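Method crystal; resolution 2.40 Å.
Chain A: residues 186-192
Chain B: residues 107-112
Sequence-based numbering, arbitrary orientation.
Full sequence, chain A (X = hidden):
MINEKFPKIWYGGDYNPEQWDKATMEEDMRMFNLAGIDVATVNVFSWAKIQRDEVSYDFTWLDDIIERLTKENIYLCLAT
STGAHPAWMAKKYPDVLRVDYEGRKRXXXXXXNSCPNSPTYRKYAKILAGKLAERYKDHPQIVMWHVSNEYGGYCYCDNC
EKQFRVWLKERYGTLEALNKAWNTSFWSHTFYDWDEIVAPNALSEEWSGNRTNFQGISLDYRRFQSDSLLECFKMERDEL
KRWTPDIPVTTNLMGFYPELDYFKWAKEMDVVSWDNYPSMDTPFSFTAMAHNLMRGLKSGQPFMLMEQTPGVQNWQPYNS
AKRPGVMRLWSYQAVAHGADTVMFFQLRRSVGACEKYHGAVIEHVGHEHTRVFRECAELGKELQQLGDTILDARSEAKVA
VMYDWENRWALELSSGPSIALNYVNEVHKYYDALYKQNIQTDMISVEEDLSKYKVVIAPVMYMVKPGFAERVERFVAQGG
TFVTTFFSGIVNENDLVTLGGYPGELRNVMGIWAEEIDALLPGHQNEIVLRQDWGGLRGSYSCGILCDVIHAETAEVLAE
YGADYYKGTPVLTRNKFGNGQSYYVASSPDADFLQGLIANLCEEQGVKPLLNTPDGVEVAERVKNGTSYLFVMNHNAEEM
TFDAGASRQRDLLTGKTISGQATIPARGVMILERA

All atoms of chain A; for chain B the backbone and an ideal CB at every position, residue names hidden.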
# COMPACT_ATOMS: atom_id res chain seq x y z
N PHE A 186 19.59 -21.48 -14.36
CA PHE A 186 19.00 -21.17 -13.06
C PHE A 186 17.48 -21.42 -13.06
O PHE A 186 16.76 -21.01 -13.99
CB PHE A 186 19.31 -19.72 -12.71
CG PHE A 186 18.81 -19.28 -11.37
CD1 PHE A 186 19.39 -19.78 -10.20
CD2 PHE A 186 17.79 -18.35 -11.25
CE1 PHE A 186 18.93 -19.38 -8.96
CE2 PHE A 186 17.33 -17.94 -10.01
CZ PHE A 186 17.91 -18.46 -8.86
N TRP A 187 16.98 -22.10 -12.04
CA TRP A 187 15.54 -22.33 -11.90
C TRP A 187 14.91 -22.95 -13.15
O TRP A 187 13.78 -22.59 -13.55
CB TRP A 187 14.82 -21.02 -11.57
CG TRP A 187 15.01 -20.50 -10.14
CD1 TRP A 187 15.89 -20.97 -9.20
CD2 TRP A 187 14.30 -19.42 -9.51
NE1 TRP A 187 15.77 -20.25 -8.03
CE2 TRP A 187 14.80 -19.30 -8.20
CE3 TRP A 187 13.30 -18.54 -9.94
CZ2 TRP A 187 14.34 -18.33 -7.31
CZ3 TRP A 187 12.82 -17.59 -9.03
CH2 TRP A 187 13.34 -17.49 -7.75
N SER A 188 15.63 -23.88 -13.78
CA SER A 188 15.08 -24.64 -14.91
C SER A 188 14.50 -23.72 -16.00
O SER A 188 13.46 -24.03 -16.60
CB SER A 188 14.00 -25.61 -14.38
OG SER A 188 13.48 -26.47 -15.39
N HIS A 189 15.15 -22.60 -16.28
CA HIS A 189 14.61 -21.63 -17.24
C HIS A 189 15.01 -21.83 -18.70
O HIS A 189 14.69 -20.98 -19.55
CB HIS A 189 14.92 -20.20 -16.80
CG HIS A 189 13.81 -19.56 -16.03
ND1 HIS A 189 13.16 -20.19 -15.00
CD2 HIS A 189 13.21 -18.35 -16.17
CE1 HIS A 189 12.22 -19.40 -14.52
NE2 HIS A 189 12.23 -18.27 -15.21
N THR A 190 15.67 -22.95 -19.01
CA THR A 190 16.16 -23.21 -20.36
C THR A 190 15.08 -23.07 -21.43
O THR A 190 14.08 -23.82 -21.43
CB THR A 190 16.77 -24.62 -20.48
OG1 THR A 190 17.81 -24.79 -19.51
CG2 THR A 190 17.34 -24.85 -21.88
N PHE A 191 15.28 -22.14 -22.35
CA PHE A 191 14.36 -21.97 -23.47
C PHE A 191 14.82 -22.79 -24.67
O PHE A 191 15.97 -22.68 -25.09
CB PHE A 191 14.22 -20.50 -23.85
CG PHE A 191 13.62 -19.67 -22.78
CD1 PHE A 191 12.26 -19.76 -22.48
CD2 PHE A 191 14.40 -18.79 -22.05
CE1 PHE A 191 11.69 -18.98 -21.48
CE2 PHE A 191 13.85 -18.02 -21.04
CZ PHE A 191 12.48 -18.12 -20.76
N TYR A 192 13.90 -23.60 -25.20
CA TYR A 192 14.17 -24.41 -26.39
C TYR A 192 13.51 -23.81 -27.63
O TYR A 192 13.77 -24.26 -28.75
CB TYR A 192 13.67 -25.84 -26.19
CG TYR A 192 14.52 -26.64 -25.23
CD1 TYR A 192 15.76 -27.12 -25.62
CD2 TYR A 192 14.08 -26.92 -23.95
CE1 TYR A 192 16.55 -27.86 -24.75
CE2 TYR A 192 14.86 -27.64 -23.06
CZ TYR A 192 16.10 -28.11 -23.47
OH TYR A 192 16.89 -28.85 -22.60
N UNK B 107 1.60 -16.64 -16.55
CA UNK B 107 2.38 -17.11 -17.69
C UNK B 107 3.64 -17.73 -17.09
O UNK B 107 3.81 -17.74 -15.88
CB UNK B 107 2.70 -15.99 -18.68
N UNK B 108 4.54 -18.23 -17.93
CA UNK B 108 5.76 -18.85 -17.44
C UNK B 108 6.67 -17.87 -16.67
O UNK B 108 6.87 -16.74 -17.08
CB UNK B 108 6.53 -19.45 -18.62
N UNK B 109 7.21 -18.33 -15.55
CA UNK B 109 8.15 -17.53 -14.76
C UNK B 109 8.21 -18.02 -13.33
O UNK B 109 7.32 -18.72 -12.86
CB UNK B 109 7.76 -16.05 -14.79
N UNK B 110 9.27 -17.64 -12.63
CA UNK B 110 9.43 -17.99 -11.23
C UNK B 110 9.64 -19.48 -11.02
O UNK B 110 10.32 -20.13 -11.81
CB UNK B 110 8.21 -17.52 -10.44
N UNK B 111 9.06 -20.02 -9.96
CA UNK B 111 9.27 -21.40 -9.55
C UNK B 111 8.25 -21.75 -8.48
O UNK B 111 7.46 -20.91 -8.07
CB UNK B 111 10.70 -21.62 -9.04
N UNK B 112 8.29 -23.00 -8.00
CA UNK B 112 7.37 -23.46 -6.96
C UNK B 112 5.92 -23.11 -7.27
O UNK B 112 5.14 -22.84 -6.36
CB UNK B 112 7.76 -22.86 -5.61

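Position 107 lies beyond the reach of chain A. Its ideal CB has nothing of the other stretch within 5.5 Å, so this contact sets no rule, and a polar or charged chain would do as well as any. The deposited residue is Lys107(B), which makes no contact here.

Position 108 is different. Its CA-to-CB bond points toward chain A, yet no atom of the other stretch lies within 5.5 Å of the ideal CB, so a short side chain would leave a gap. Ahead lie the imidazole of His189(A) and the ring of Phe191(A), a largely aromatic surface that suits a long apolar residue such as Phe, Tyr, Met or Leu. The deposited Phe108(B), with chi1 in t, extends across the gap. Its CE2 lies 3.7 Å from NE2 of His189(A), over one face of the imidazole, and 3.9 Å from CE1 of Phe191(A). Both ring pairs are oblique, with planes at 47° and 76°. The imidazole is steadied from within its own chain, since His189(A) ND1 donates a hydrogen bond to Trp187(A) O at 2.9 Å.

At position 109 the backbone decides. With phi/psi of 158/162, a CB would be jammed against the carbonyl O of the preceding residue, which calls for glycine whatever chain A offers. Gly109(B) brings its CA within 4.2 Å of His189(A) NE2.

Position 110 has a positive phi of 68° with psi at -142°, again favouring glycine, and its CB direction points away from chain A. Asn or Asp might be considered, but Gly is the natural first choice. Gly110(B) makes its contacts through the backbone: its O lies 3.4 Å from His189(A) CE1, at the edge of the imidazole, and 3.9 Å from Trp187(A) CE3. Neither is a hydrogen bond.

Position 111 points toward chain A, its ideal CB 4.1 Å from CE3 of Trp187(A). The broad indole invites a chain that can lie along it: Arg, Lys, Met, Gln or an aromatic. Arg111(B), extended after a p chi1, sets CD over the six-membered ring, 3.4 Å from its centroid in a CH-pi contact. The guanidinium follows, with NE 3.1 Å from Trp187(A) CZ2, over the indole face. NH1 comes within 3.3 Å of Trp187(A) NE1, but both are donors, so no hydrogen bond forms; the flat packing carries this contact.

Position 112 has no chain A atom near its CB and tolerates many residues. His112(B) comes no nearer than 6.3 Å, CE1 to Trp187(A) CZ2, and its NE2 is hydrogen-bonded elsewhere in the structure.

Chain B 107-112: KFGGRH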
# COMPACT_ATOMS: atom_id res chain seq x y z
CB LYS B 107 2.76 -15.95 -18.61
CG LYS B 107 1.60 -15.25 -19.35
CD LYS B 107 2.20 -14.34 -20.42
CE LYS B 107 1.35 -13.14 -20.77
NZ LYS B 107 2.16 -12.09 -21.47
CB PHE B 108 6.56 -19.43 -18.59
CG PHE B 108 7.89 -19.98 -18.17
CD1 PHE B 108 7.96 -21.21 -17.52
CD2 PHE B 108 9.06 -19.26 -18.38
CE1 PHE B 108 9.19 -21.73 -17.11
CE2 PHE B 108 10.28 -19.77 -17.98
CZ PHE B 108 10.35 -21.00 -17.34
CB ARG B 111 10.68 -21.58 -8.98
CG ARG B 111 10.95 -20.71 -7.76
CD ARG B 111 12.27 -21.05 -7.08
NE ARG B 111 12.45 -20.27 -5.86
CZ ARG B 111 13.47 -20.40 -5.02
NH1 ARG B 111 14.43 -21.30 -5.26
NH2 ARG B 111 13.55 -19.64 -3.93
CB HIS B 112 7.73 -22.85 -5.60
CG HIS B 112 9.16 -23.01 -5.21
ND1 HIS B 112 9.77 -22.21 -4.26
CD2 HIS B 112 10.12 -23.88 -5.63
CE1 HIS B 112 11.03 -22.58 -4.11
NE2 HIS B 112 11.27 -23.58 -4.94
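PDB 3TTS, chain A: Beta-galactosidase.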